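Long-range contacts in TRAP dicarboxylate transporter-DctP subunit (Desulfovibrio desulfuricans subsp. desulfuricans, PDB 4NHB), which binds sn-glycerol-3-phosphate and, as the periplasmic solute-binding component of a TRAP transporter, probably delivers it to the membrane permease: residues P101-L106 with L129-F134; L140-A145 with I237-I242; H152-K157 with G209-A214. One frame throughout, in Å; residues are numbered along the deposited sequence.

All three contacts are mostly buried; the centre of contact 2 is about 11 Å from the centre of the chain, against 14 and 15 Å for those of contacts 1 and 3. Contacts 2 and 3 belong to one mixed sheet, where strands 146-155 and 235-243 are neighbours; contact 3 is nested in the loop that contact 2 closes, with centres about 26 Å apart. Contact 1 joins a turn to a helix end and borders contact 2, where Asn131 ND2 is hydrogen-bonded to Thr142 OG1. Its chemistry is apolar and sulfur-aromatic, whereas contacts 2 and 3 rest on antiparallel backbone bonds, with His238 touching the ligand in contact 2 and a water bridging contact 3.

Contact 1: P101-L106 with L129-F134; sequences PAMAML and LINEGF
Segment 101-106 coils tightly, as the i+3 to i backbone bonds of Ala104, Met105 and Leu106 to Pro101, Ala102 and Met103 attest, and it meets the end of helix 125-131 most closely where Ala102 CA lies 5.3 Å from Ile130 CA. Met103 carries one half of the contact. Its chain bends at chi2 and again at chi3 (-103°), which sets CE over the centre of the Phe134 ring, 3.7 Å from the centroid and only 5° off the normal. SD stands obliquely to the same ring, 4.5 Å from the Phe134 centroid, so that a CH-pi contact by the methyl and a Met-aromatic contact by the sulfur share one ring. Ile130 carries the other half. Its CG2 branch packs on Met103 SD at 3.7 Å, while CD1 lies against the Met105-Leu106 backbone and touches Leu106 CD2 at 4.0 Å. At the closest backbone approach, Ala102 CB rests 3.6 Å from Ile130 O, a carbonyl satisfied by His100. Asn131 ND2 also brushes the Met103 methyl, but its polar partner is Thr142 of strand 140-142. Helix 320-329 also packs on Ile130 and Met105. The arrangement is a helix end packed by apolar side chains on a turn, within the periplasmic binding-protein fold; the turn leads to Glu107 of the ligand pocket, and the side chain of Leu106 lies about 7 Å (nearest atoms) from the bound sn-glycerol-3-phosphate.

Contact 2: L140-A145 with I237-I242; sequences LRTLNA and IHSLYI. With G3P (sn-glycerol-3-phosphate), chain P.
Backbone bonds pair strand 140-142 antiparallel with strand 237-242, the short axes passing 4.7 Å apart at 148°. Arg141 and Ile242 form a hydrogen-bonded pair: Arg141 N reaches Ile242 O, and Ile242 N returns to Arg141 O, both at 3.0 Å and both in the plane of the accepting carbonyl. Thr142 and Tyr241 follow as a non-hydrogen-bonded pair, and Leu143 N then meets Leu240 O nearly along the C=O axis.

Side chains take over where regular pairing stops. Asn144 has CG in the crowded position between its backbone N and carbonyl carbon (chi1 64°), which turns OD1 toward the other strand; it accepts from Leu240 N at 2.8 Å, a straight bond (168° at the hydrogen) whose donor sits above the amide plane. Ser239 OG donates to Asn144 O at 2.7 Å. Asn144 is thus gripped through both its oxygens, while its ND2 is held by Ala262.

Van der Waals contacts occur on both faces of the pair. On that of Arg141 and Ile242, Ile242 CG2 touches Arg141 CB. Separately, Leu143 CD1 meets Ile242 CG2 at 3.8 Å. On the other face, Thr142 and Tyr241 lie side by side, OG1 of Thr142, hydrogen-bonded to Asn131 ND2, being 3.2 Å from Tyr241 CE2.

The ligand is met by His238, whose NE2 forms a hydrogen bond of 2.7 Å with G3P O2 at the ring edge and a weak one to O1. Glu43 binds ND1 across the imidazole, so this second-shell carboxylate helps orient the ring and may polarise it.

Strand 89-92 borders strand 235-243 with Ala91 and Thr92 against Leu240 and Tyr241, helix 252-286 packs on Leu143 and Asn144, and helix 244-248 brings Phe247 against Arg141 and Ile242.

Contact 3: H152-K157 with G209-A214; sequences HFYSKK and GDSPLA
Gly209, first in its segment, has both backbone polar atoms engaged: its N donates to Tyr154 O, and its O accepts from Tyr154 N at 2.9 Å, the N standing above the carbonyl plane. The Tyr154 side chain folds back over this residue because its CG sits in the crowded position between N and the carbonyl carbon (chi1 56°). One ring face therefore lies over Gly209 N, which is offset toward the rim, and over Gly209 CA, 3.7 Å from the Tyr154 centroid. The absence of a side chain on Gly209 leaves room for this CH-pi contact.

Asp210 faces Phe153 in a close non-hydrogen-bonded pair, their CA atoms only 4.0 Å apart. Its CB makes an off-centre CH-pi contact with the Phe153 ring, and its CA comes 3.1 Å from His152 O. OD2 forms a salt bridge with Arg151 NE and a hydrogen bond with His233 NE2, which makes Asp210 a second-shell residue, since Arg151 is hydrogen-bonded to the bound sn-glycerol-3-phosphate. These strands, 146-155 and 208-212, run antiparallel in the mixed sheet of the periplasmic binding-protein fold, beside the pocket.

Ser211 forms the next hydrogen-bonded pair, exchanging bonds with His152; His152 N reaches Ser211 O at 3.0 Å and 175°. A water at the Tyr154 ring edge bonds to Tyr154 OH at 2.8 Å, and donates to Asp210 O and to Ser211 OG, tying the two strands together.

Pro212 is the N-cap residue of helix 213-218. Leu213 CD1 meets His152 CD2 obliquely at 3.6 Å, while residues of helix 252-286, among them Ala280 and Ile284, pack against the same leucine.

Contact 1: P101-L106 with L129-F134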
ATOM      1  N   PRO A 101       0.552 -13.469  -8.097  1.00 17.19           N
ATOM      2  CA  PRO A 101      -0.219 -12.473  -8.844  1.00 19.48           C
ATOM      3  C   PRO A 101      -1.479 -11.966  -8.144  1.00 13.64           C
ATOM      4  O   PRO A 101      -1.797 -10.799  -8.331  1.00 14.30           O
ATOM      5  CB  PRO A 101      -0.540 -13.207 -10.146  1.00 23.89           C
ATOM      6  CG  PRO A 101       0.701 -14.059 -10.363  1.00 25.77           C
ATOM      7  CD  PRO A 101       1.179 -14.463  -8.992  1.00 18.99           C
ATOM      8  N   ALA A 102      -2.165 -12.789  -7.366  1.00 12.87           N
ATOM      9  CA  ALA A 102      -3.430 -12.377  -6.803  1.00 12.35           C
ATOM     10  C   ALA A 102      -3.226 -11.194  -5.838  1.00 13.59           C
ATOM     11  O   ALA A 102      -4.137 -10.363  -5.673  1.00 11.31           O
ATOM     12  CB  ALA A 102      -4.126 -13.529  -6.083  1.00 20.96           C
ATOM     13  N   MET A 103      -2.038 -11.105  -5.236  1.00 14.35           N
ATOM     14  CA  MET A 103      -1.745  -9.992  -4.300  1.00 12.07           C
ATOM     15  C   MET A 103      -1.975  -8.647  -4.956  1.00 11.46           C
ATOM     16  O   MET A 103      -2.339  -7.669  -4.280  1.00 13.21           O
ATOM     17  CB  MET A 103      -0.327 -10.086  -3.767  1.00 13.05           C
ATOM     18  CG  MET A 103      -0.016 -11.349  -3.015  1.00  9.74           C
ATOM     19  SD  MET A 103      -1.107 -11.614  -1.623  1.00 13.64           S
ATOM     20  CE  MET A 103      -0.112 -11.168  -0.214  1.00 25.21           C
ATOM     21  N   ALA A 104      -1.755  -8.576  -6.272  1.00 12.40           N
ATOM     22  CA  ALA A 104      -2.023  -7.337  -7.013  1.00 15.86           C
ATOM     23  C   ALA A 104      -3.449  -6.877  -6.805  1.00 13.41           C
ATOM     24  O   ALA A 104      -3.717  -5.690  -6.774  1.00 10.07           O
ATOM     25  CB  ALA A 104      -1.762  -7.520  -8.500  1.00 14.11           C
ATOM     26  N   MET A 105      -4.367  -7.823  -6.669  1.00 11.12           N
ATOM     27  CA  MET A 105      -5.781  -7.483  -6.550  1.00  9.59           C
ATOM     28  C   MET A 105      -6.182  -6.787  -5.237  1.00 14.00           C
ATOM     29  O   MET A 105      -7.292  -6.276  -5.155  1.00 10.30           O
ATOM     30  CB  MET A 105      -6.638  -8.720  -6.804  1.00  9.71           C
ATOM     31  CG  MET A 105      -6.437  -9.275  -8.219  1.00 20.25           C
ATOM     32  SD  MET A 105      -7.671 -10.501  -8.733  1.00 16.05           S
ATOM     33  CE  MET A 105      -8.976  -9.439  -9.240  1.00 11.84           C
ATOM     34  N   LEU A 106      -5.273  -6.746  -4.259  1.00 12.70           N
ATOM     35  CA  LEU A 106      -5.448  -5.916  -3.063  1.00 14.21           C
ATOM     36  C   LEU A 106      -5.676  -4.457  -3.472  1.00 16.99           C
ATOM     37  O   LEU A 106      -6.359  -3.713  -2.772  1.00 17.31           O
ATOM     38  CB  LEU A 106      -4.242  -6.031  -2.118  1.00  8.10           C
ATOM     39  CG  LEU A 106      -4.078  -7.393  -1.381  1.00  7.94           C
ATOM     40  CD1 LEU A 106      -2.695  -7.606  -0.716  1.00 19.29           C
ATOM     41  CD2 LEU A 106      -5.133  -7.569  -0.340  1.00 12.95           C
ATOM     42  N   LEU A 129      -9.411 -14.978  -0.116  1.00 16.93           N
ATOM     43  CA  LEU A 129      -9.268 -15.506  -1.476  1.00 18.05           C
ATOM     44  C   LEU A 129      -7.935 -15.090  -2.087  1.00 13.96           C
ATOM     45  O   LEU A 129      -7.277 -15.889  -2.724  1.00 14.53           O
ATOM     46  CB  LEU A 129     -10.422 -15.063  -2.380  1.00 13.05           C
ATOM     47  CG  LEU A 129     -11.756 -15.727  -2.032  1.00 14.96           C
ATOM     48  CD1 LEU A 129     -12.917 -14.983  -2.648  1.00 13.36           C
ATOM     49  CD2 LEU A 129     -11.700 -17.156  -2.537  1.00 20.32           C
ATOM     50  N   ILE A 130      -7.535 -13.845  -1.858  1.00 14.81           N
ATOM     51  CA  ILE A 130      -6.311 -13.314  -2.437  1.00 16.43           C
ATOM     52  C   ILE A 130      -5.081 -13.989  -1.833  1.00 16.31           C
ATOM     53  O   ILE A 130      -4.102 -14.221  -2.516  1.00 19.12           O
ATOM     54  CB  ILE A 130      -6.211 -11.773  -2.202  1.00 11.78           C
ATOM     55  CG1 ILE A 130      -7.062 -11.027  -3.235  1.00 10.24           C
ATOM     56  CG2 ILE A 130      -4.765 -11.379  -2.205  1.00 12.01           C
ATOM     57  CD1 ILE A 130      -7.519  -9.589  -2.823  1.00  8.08           C
ATOM     58  N   ASN A 131      -5.157 -14.280  -0.535  1.00 11.56           N
ATOM     59  CA  ASN A 131      -4.057 -14.815   0.222  1.00 13.77           C
ATOM     60  C   ASN A 131      -3.912 -16.320   0.171  1.00 22.25           C
ATOM     61  O   ASN A 131      -2.868 -16.852   0.562  1.00 23.76           O
ATOM     62  CB  ASN A 131      -4.193 -14.359   1.663  1.00 21.36           C
ATOM     63  CG  ASN A 131      -2.862 -14.196   2.343  1.00 31.15           C
ATOM     64  OD1 ASN A 131      -2.568 -14.899   3.319  1.00 35.65           O
ATOM     65  ND2 ASN A 131      -2.028 -13.284   1.829  1.00 26.54           N
ATOM     66  N   GLU A 132      -4.943 -17.018  -0.302  1.00 17.64           N
ATOM     67  CA  GLU A 132      -4.844 -18.468  -0.449  1.00 18.35           C
ATOM     68  C   GLU A 132      -3.649 -18.853  -1.292  1.00 13.76           C
ATOM     69  O   GLU A 132      -3.555 -18.456  -2.446  1.00 22.88           O
ATOM     70  CB  GLU A 132      -6.100 -19.053  -1.113  1.00 26.55           C
ATOM     71  CG  GLU A 132      -7.000 -19.762  -0.157  1.00 42.12           C
ATOM     72  CD  GLU A 132      -6.280 -20.867   0.562  1.00 50.19           C
ATOM     73  OE1 GLU A 132      -5.385 -21.489  -0.061  1.00 51.99           O
ATOM     74  OE2 GLU A 132      -6.596 -21.096   1.749  1.00 52.76           O
ATOM     75  N   GLY A 133      -2.766 -19.668  -0.741  1.00 14.05           N
ATOM     76  CA  GLY A 133      -1.634 -20.146  -1.516  1.00 22.33           C
ATOM     77  C   GLY A 133      -0.411 -19.239  -1.471  1.00 26.87           C
ATOM     78  O   GLY A 133       0.665 -19.638  -1.879  1.00 22.11           O
ATOM     79  N   PHE A 134      -0.557 -18.015  -0.969  1.00 28.40           N
ATOM     80  CA  PHE A 134       0.560 -17.067  -0.964  1.00 21.33           C
ATOM     81  C   PHE A 134       1.755 -17.584  -0.164  1.00 14.03           C
ATOM     82  O   PHE A 134       2.908 -17.501  -0.596  1.00 20.78           O
ATOM     83  CB  PHE A 134       0.117 -15.725  -0.379  1.00 21.72           C
ATOM     84  CG  PHE A 134       1.243 -14.797  -0.104  1.00 16.81           C
ATOM     85  CD1 PHE A 134       1.932 -14.224  -1.136  1.00 18.24           C
ATOM     86  CD2 PHE A 134       1.594 -14.474   1.185  1.00 12.44           C
ATOM     87  CE1 PHE A 134       2.983 -13.380  -0.889  1.00 21.06           C
ATOM     88  CE2 PHE A 134       2.639 -13.606   1.439  1.00 14.44           C
ATOM     89  CZ  PHE A 134       3.318 -13.062   0.417  1.00 19.67           C
TER

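Contact 2: L140-A145 with I237-I242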
ATOM      1  N   LEU A 140       6.231 -16.331   3.315  1.00 17.81           N
ATOM      2  CA  LEU A 140       5.723 -15.248   4.159  1.00 12.72           C
ATOM      3  C   LEU A 140       4.256 -15.465   4.519  1.00  8.97           C
ATOM      4  O   LEU A 140       3.485 -16.035   3.749  1.00 14.65           O
ATOM      5  CB  LEU A 140       5.846 -13.888   3.456  1.00 18.72           C
ATOM      6  CG  LEU A 140       7.252 -13.496   2.972  1.00 15.79           C
ATOM      7  CD1 LEU A 140       7.225 -12.238   2.184  1.00 20.18           C
ATOM      8  CD2 LEU A 140       8.189 -13.340   4.111  1.00 15.84           C
ATOM      9  N   ARG A 141       3.882 -14.961   5.681  1.00  8.26           N
ATOM     10  CA  ARG A 141       2.520 -15.011   6.150  1.00  9.01           C
ATOM     11  C   ARG A 141       2.054 -13.578   6.227  1.00 18.25           C
ATOM     12  O   ARG A 141       2.701 -12.749   6.863  1.00 12.86           O
ATOM     13  CB  ARG A 141       2.503 -15.636   7.523  1.00 11.43           C
ATOM     14  CG  ARG A 141       1.164 -15.965   8.127  1.00 24.33           C
ATOM     15  CD  ARG A 141       1.472 -16.759   9.411  1.00 36.23           C
ATOM     16  NE  ARG A 141       0.319 -17.344  10.073  1.00 43.79           N
ATOM     17  CZ  ARG A 141      -0.076 -18.605   9.924  1.00 40.51           C
ATOM     18  NH1 ARG A 141       0.573 -19.429   9.116  1.00 35.43           N
ATOM     19  NH2 ARG A 141      -1.138 -19.038  10.582  1.00 41.92           N
ATOM     20  N   THR A 142       0.934 -13.295   5.580  1.00 14.82           N
ATOM     21  CA  THR A 142       0.353 -11.965   5.597  1.00 15.23           C
ATOM     22  C   THR A 142      -0.512 -11.778   6.848  1.00 16.07           C
ATOM     23  O   THR A 142      -1.534 -12.448   6.993  1.00 10.51           O
ATOM     24  CB  THR A 142      -0.500 -11.825   4.335  1.00 17.44           C
ATOM     25  OG1 THR A 142       0.286 -12.231   3.191  1.00 14.44           O
ATOM     26  CG2 THR A 142      -0.979 -10.394   4.149  1.00 15.86           C
ATOM     27  N   LEU A 143      -0.125 -10.895   7.757  1.00 14.58           N
ATOM     28  CA  LEU A 143      -0.801 -10.826   9.066  1.00 11.88           C
ATOM     29  C   LEU A 143      -1.987  -9.869   9.117  1.00 18.43           C
ATOM     30  O   LEU A 143      -2.826  -9.950  10.024  1.00  9.78           O
ATOM     31  CB  LEU A 143       0.197 -10.441  10.160  1.00 14.62           C
ATOM     32  CG  LEU A 143       1.282 -11.468  10.543  1.00 12.74           C
ATOM     33  CD1 LEU A 143       2.302 -10.856  11.527  1.00 10.12           C
ATOM     34  CD2 LEU A 143       0.652 -12.738  11.133  1.00 15.32           C
ATOM     35  N   ASN A 144      -2.042  -8.909   8.202  1.00 13.25           N
ATOM     36  CA  ASN A 144      -3.145  -7.981   8.224  1.00  7.00           C
ATOM     37  C   ASN A 144      -3.254  -7.259   6.881  1.00 11.44           C
ATOM     38  O   ASN A 144      -2.519  -7.579   5.937  1.00  6.65           O
ATOM     39  CB  ASN A 144      -2.987  -7.004   9.407  1.00 10.07           C
ATOM     40  CG  ASN A 144      -1.750  -6.097   9.302  1.00 10.30           C
ATOM     41  OD1 ASN A 144      -1.070  -6.038   8.271  1.00  9.46           O
ATOM     42  ND2 ASN A 144      -1.436  -5.427  10.407  1.00  6.35           N
ATOM     43  N   ALA A 145      -4.178  -6.311   6.800  1.00  7.50           N
ATOM     44  CA  ALA A 145      -4.304  -5.406   5.652  1.00  5.49           C
ATOM     45  C   ALA A 145      -4.792  -4.045   6.170  1.00 10.75           C
ATOM     46  O   ALA A 145      -5.636  -3.982   7.048  1.00 10.09           O
ATOM     47  CB  ALA A 145      -5.250  -5.966   4.658  1.00  9.32           C
ATOM     48  N   ILE A 237      -3.171  -0.450  -0.254  1.00  3.98           N
ATOM     49  CA  ILE A 237      -3.324  -1.377   0.871  1.00  9.75           C
ATOM     50  C   ILE A 237      -1.969  -2.024   1.152  1.00 10.83           C
ATOM     51  O   ILE A 237      -1.364  -2.620   0.255  1.00 10.34           O
ATOM     52  CB  ILE A 237      -4.325  -2.484   0.520  1.00 12.63           C
ATOM     53  CG1 ILE A 237      -5.737  -1.903   0.308  1.00  9.93           C
ATOM     54  CG2 ILE A 237      -4.324  -3.584   1.594  1.00 13.18           C
ATOM     55  CD1 ILE A 237      -6.426  -1.391   1.593  1.00  8.99           C
ATOM     56  N   HIS A 238      -1.461  -1.893   2.377  1.00  6.88           N
ATOM     57  CA  HIS A 238      -0.263  -2.640   2.782  1.00  9.19           C
ATOM     58  C   HIS A 238      -0.537  -3.680   3.867  1.00  5.99           C
ATOM     59  O   HIS A 238      -1.636  -3.754   4.405  1.00  6.33           O
ATOM     60  CB  HIS A 238       0.804  -1.662   3.244  1.00 13.04           C
ATOM     61  CG  HIS A 238       1.527  -0.994   2.124  1.00  6.67           C
ATOM     62  ND1 HIS A 238       2.780  -0.453   2.288  1.00 11.23           N
ATOM     63  CD2 HIS A 238       1.187  -0.784   0.823  1.00  4.42           C
ATOM     64  CE1 HIS A 238       3.187   0.073   1.144  1.00  7.41           C
ATOM     65  NE2 HIS A 238       2.236  -0.098   0.242  1.00  4.83           N
ATOM     66  N   SER A 239       0.471  -4.479   4.189  1.00  4.60           N
ATOM     67  CA  SER A 239       0.374  -5.518   5.219  1.00  7.87           C
ATOM     68  C   SER A 239       1.643  -5.626   5.989  1.00  7.64           C
ATOM     69  O   SER A 239       2.700  -5.243   5.513  1.00  7.98           O
ATOM     70  CB  SER A 239       0.097  -6.899   4.626  1.00  6.01           C
ATOM     71  OG  SER A 239      -1.003  -6.840   3.770  1.00 11.65           O
ATOM     72  N   LEU A 240       1.537  -6.170   7.190  1.00  9.87           N
ATOM     73  CA  LEU A 240       2.709  -6.647   7.901  1.00  4.50           C
ATOM     74  C   LEU A 240       2.888  -8.117   7.525  1.00 12.60           C
ATOM     75  O   LEU A 240       1.945  -8.927   7.621  1.00 12.52           O
ATOM     76  CB  LEU A 240       2.562  -6.512   9.422  1.00 11.58           C
ATOM     77  CG  LEU A 240       2.245  -5.114   9.973  1.00 10.60           C
ATOM     78  CD1 LEU A 240       2.171  -5.189  11.492  1.00 13.40           C
ATOM     79  CD2 LEU A 240       3.277  -4.082   9.526  1.00 12.06           C
ATOM     80  N   TYR A 241       4.077  -8.441   7.038  1.00  8.33           N
ATOM     81  CA  TYR A 241       4.379  -9.817   6.640  1.00  4.67           C
ATOM     82  C   TYR A 241       5.368 -10.394   7.613  1.00  9.18           C
ATOM     83  O   TYR A 241       6.231  -9.670   8.093  1.00 10.46           O
ATOM     84  CB  TYR A 241       4.990  -9.824   5.263  1.00  6.51           C
ATOM     85  CG  TYR A 241       4.066  -9.426   4.121  1.00  9.19           C
ATOM     86  CD1 TYR A 241       3.911  -8.099   3.751  1.00  9.22           C
ATOM     87  CD2 TYR A 241       3.358 -10.388   3.403  1.00  9.12           C
ATOM     88  CE1 TYR A 241       3.081  -7.739   2.700  1.00 12.34           C
ATOM     89  CE2 TYR A 241       2.532 -10.045   2.373  1.00 11.55           C
ATOM     90  CZ  TYR A 241       2.382  -8.740   2.005  1.00  9.05           C
ATOM     91  OH  TYR A 241       1.558  -8.412   0.923  1.00  7.64           O
ATOM     92  N   ILE A 242       5.269 -11.695   7.903  1.00 12.36           N
ATOM     93  CA  ILE A 242       6.204 -12.331   8.809  1.00  8.80           C
ATOM     94  C   ILE A 242       6.825 -13.575   8.189  1.00 13.32           C
ATOM     95  O   ILE A 242       6.165 -14.316   7.471  1.00 16.86           O
ATOM     96  CB  ILE A 242       5.561 -12.670  10.159  1.00 14.04           C
ATOM     97  CG1 ILE A 242       6.594 -13.247  11.102  1.00  8.80           C
ATOM     98  CG2 ILE A 242       4.356 -13.635   9.996  1.00  9.50           C
ATOM     99  CD1 ILE A 242       6.287 -12.976  12.589  1.00 14.49           C
TER
HETATM  100  O1  G3P P 414       1.225  -1.164  -2.568  1.00  8.17           O
HETATM  101  C1  G3P P 414       2.006  -0.684  -3.622  1.00  5.69           C
HETATM  102  C2  G3P P 414       2.387   0.780  -3.368  1.00  9.61           C
HETATM  103  O2  G3P P 414       3.091   0.868  -2.159  1.00  7.84           O
HETATM  104  C3  G3P P 414       3.265   1.287  -4.524  1.00  5.07           C
HETATM  105  O1P G3P P 414       3.123   2.667  -4.629  1.00  6.91           O
HETATM  106  O4P G3P P 414       4.126   3.314  -2.507  1.00  8.98           O
HETATM  107  O2P G3P P 414       5.610   3.123  -4.566  1.00  4.76           O
HETATM  108  O3P G3P P 414       4.024   5.036  -4.353  1.00  7.17           O
HETATM  109  P   G3P P 414       4.300   3.583  -3.975  1.00  5.82           P

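Contact 3: H152-K157 with G209-A214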
ATOM      1  N   HIS A 152      -4.190  10.034  -5.569  1.00 13.03           N
ATOM      2  CA  HIS A 152      -4.591  11.257  -6.261  1.00 14.21           C
ATOM      3  C   HIS A 152      -3.405  11.769  -7.074  1.00 19.15           C
ATOM      4  O   HIS A 152      -2.243  11.583  -6.666  1.00 14.45           O
ATOM      5  CB  HIS A 152      -5.011  12.312  -5.238  1.00 14.22           C
ATOM      6  CG  HIS A 152      -6.096  11.839  -4.330  1.00 12.09           C
ATOM      7  ND1 HIS A 152      -7.286  11.348  -4.815  1.00  9.90           N
ATOM      8  CD2 HIS A 152      -6.164  11.730  -2.980  1.00 14.38           C
ATOM      9  CE1 HIS A 152      -8.058  10.993  -3.804  1.00 16.07           C
ATOM     10  NE2 HIS A 152      -7.396  11.201  -2.675  1.00 13.82           N
ATOM     11  N   PHE A 153      -3.691  12.412  -8.203  1.00 14.10           N
ATOM     12  CA  PHE A 153      -2.620  12.930  -9.060  1.00 23.70           C
ATOM     13  C   PHE A 153      -1.957  14.153  -8.456  1.00 19.80           C
ATOM     14  O   PHE A 153      -2.606  14.962  -7.807  1.00 20.10           O
ATOM     15  CB  PHE A 153      -3.146  13.249 -10.468  1.00 17.93           C
ATOM     16  CG  PHE A 153      -3.514  12.040 -11.231  1.00 13.92           C
ATOM     17  CD1 PHE A 153      -2.545  11.274 -11.819  1.00 12.58           C
ATOM     18  CD2 PHE A 153      -4.840  11.634 -11.316  1.00 19.14           C
ATOM     19  CE1 PHE A 153      -2.867  10.124 -12.509  1.00 21.49           C
ATOM     20  CE2 PHE A 153      -5.173  10.493 -11.985  1.00 16.77           C
ATOM     21  CZ  PHE A 153      -4.182   9.736 -12.597  1.00 19.61           C
ATOM     22  N   TYR A 154      -0.642  14.247  -8.644  1.00 18.26           N
ATOM     23  CA  TYR A 154       0.101  15.457  -8.367  1.00 12.52           C
ATOM     24  C   TYR A 154       0.909  15.810  -9.644  1.00 18.09           C
ATOM     25  O   TYR A 154       1.423  14.911 -10.309  1.00 14.04           O
ATOM     26  CB  TYR A 154       1.046  15.287  -7.159  1.00 15.22           C
ATOM     27  CG  TYR A 154       2.042  14.143  -7.277  1.00 16.30           C
ATOM     28  CD1 TYR A 154       3.280  14.345  -7.864  1.00 14.55           C
ATOM     29  CD2 TYR A 154       1.748  12.851  -6.794  1.00  9.69           C
ATOM     30  CE1 TYR A 154       4.172  13.344  -7.984  1.00 14.68           C
ATOM     31  CE2 TYR A 154       2.645  11.848  -6.906  1.00  7.76           C
ATOM     32  CZ  TYR A 154       3.869  12.084  -7.510  1.00 13.39           C
ATOM     33  OH  TYR A 154       4.825  11.106  -7.642  1.00  9.16           O
ATOM     34  N   SER A 155       1.001  17.102  -9.979  1.00 16.05           N
ATOM     35  CA  SER A 155       1.707  17.534 -11.189  1.00 14.83           C
ATOM     36  C   SER A 155       2.062  19.021 -11.173  1.00 15.22           C
ATOM     37  O   SER A 155       1.527  19.800 -10.384  1.00 12.36           O
ATOM     38  CB  SER A 155       0.851  17.272 -12.413  1.00 20.77           C
ATOM     39  OG  SER A 155      -0.441  17.781 -12.193  1.00 20.31           O
ATOM     40  N   LYS A 156       2.932  19.418 -12.090  1.00 20.61           N
ATOM     41  CA  LYS A 156       3.309  20.831 -12.197  1.00 28.87           C
ATOM     42  C   LYS A 156       2.161  21.687 -12.731  1.00 23.02           C
ATOM     43  O   LYS A 156       1.970  22.805 -12.279  1.00 32.17           O
ATOM     44  CB  LYS A 156       4.586  20.987 -13.027  1.00 26.23           C
ATOM     45  CG  LYS A 156       5.767  20.340 -12.329  1.00 26.56           C
ATOM     46  CD  LYS A 156       7.097  20.589 -12.995  1.00 33.66           C
ATOM     47  CE  LYS A 156       8.219  20.009 -12.142  1.00 33.37           C
ATOM     48  NZ  LYS A 156       9.527  19.960 -12.857  1.00 35.37           N
ATOM     49  N   LYS A 157       1.387  21.137 -13.659  1.00 28.68           N
ATOM     50  CA  LYS A 157       0.219  21.831 -14.205  1.00 30.72           C
ATOM     51  C   LYS A 157      -0.983  20.891 -14.145  1.00 34.43           C
ATOM     52  O   LYS A 157      -0.825  19.699 -14.397  1.00 29.57           O
ATOM     53  CB  LYS A 157       0.481  22.242 -15.648  1.00 32.40           C
ATOM     54  CG  LYS A 157       1.864  22.851 -15.834  1.00 46.91           C
ATOM     55  CD  LYS A 157       1.933  23.843 -16.976  1.00 55.79           C
ATOM     56  CE  LYS A 157       2.436  23.202 -18.259  1.00 59.96           C
ATOM     57  NZ  LYS A 157       2.638  24.247 -19.304  1.00 62.51           N
ATOM     58  N   GLY A 209       2.926  12.450 -10.816  1.00 11.32           N
ATOM     59  CA  GLY A 209       2.651  11.061 -10.480  1.00  5.69           C
ATOM     60  C   GLY A 209       1.308  10.965  -9.781  1.00  7.83           C
ATOM     61  O   GLY A 209       0.537  11.886  -9.860  1.00 10.09           O
ATOM     62  N   ASP A 210       1.003   9.850  -9.103  1.00  9.72           N
ATOM     63  CA  ASP A 210      -0.168   9.827  -8.235  1.00  7.69           C
ATOM     64  C   ASP A 210       0.228   9.021  -6.989  1.00  7.99           C
ATOM     65  O   ASP A 210       0.898   7.990  -7.100  1.00  8.00           O
ATOM     66  CB  ASP A 210      -1.374   9.168  -8.905  1.00 11.88           C
ATOM     67  CG  ASP A 210      -1.100   7.752  -9.333  1.00 11.58           C
ATOM     68  OD1 ASP A 210      -0.434   7.575 -10.384  1.00 13.94           O
ATOM     69  OD2 ASP A 210      -1.543   6.791  -8.669  1.00 11.60           O
ATOM     70  N   SER A 211      -0.199   9.526  -5.841  1.00  8.19           N
ATOM     71  CA  SER A 211       0.129   8.948  -4.536  1.00  8.78           C
ATOM     72  C   SER A 211      -1.009   9.165  -3.575  1.00  9.53           C
ATOM     73  O   SER A 211      -1.837  10.059  -3.762  1.00  8.58           O
ATOM     74  CB  SER A 211       1.367   9.601  -3.959  1.00  5.83           C
ATOM     75  OG  SER A 211       2.564   9.133  -4.561  1.00  5.40           O
ATOM     76  N   PRO A 212      -1.042   8.359  -2.494  1.00  9.37           N
ATOM     77  CA  PRO A 212      -1.924   8.732  -1.388  1.00  8.78           C
ATOM     78  C   PRO A 212      -1.560  10.122  -0.834  1.00 10.14           C
ATOM     79  O   PRO A 212      -0.387  10.534  -0.923  1.00  8.54           O
ATOM     80  CB  PRO A 212      -1.623   7.661  -0.317  1.00 10.42           C
ATOM     81  CG  PRO A 212      -1.064   6.501  -1.065  1.00 10.92           C
ATOM     82  CD  PRO A 212      -0.297   7.111  -2.237  1.00  5.76           C
ATOM     83  N   LEU A 213      -2.521  10.811  -0.232  1.00  4.37           N
ATOM     84  CA  LEU A 213      -2.236  12.123   0.325  1.00 10.02           C
ATOM     85  C   LEU A 213      -1.201  12.056   1.413  1.00 13.62           C
ATOM     86  O   LEU A 213      -0.418  12.986   1.565  1.00 10.76           O
ATOM     87  CB  LEU A 213      -3.502  12.785   0.864  1.00  4.11           C
ATOM     88  CG  LEU A 213      -4.426  13.331  -0.243  1.00 12.01           C
ATOM     89  CD1 LEU A 213      -5.878  13.405   0.197  1.00 15.39           C
ATOM     90  CD2 LEU A 213      -3.954  14.691  -0.733  1.00 15.63           C
ATOM     91  N   ALA A 214      -1.153  10.954   2.147  1.00 12.19           N
ATOM     92  CA  ALA A 214      -0.163  10.823   3.197  1.00 14.33           C
ATOM     93  C   ALA A 214       1.252  10.991   2.621  1.00 12.22           C
ATOM     94  O   ALA A 214       2.115  11.610   3.225  1.00  9.45           O
ATOM     95  CB  ALA A 214      -0.296   9.451   3.915  1.00  9.96           C
TER
HETATM   96  O   HOH W   1       3.795   8.605  -6.900  1.00 10.71           O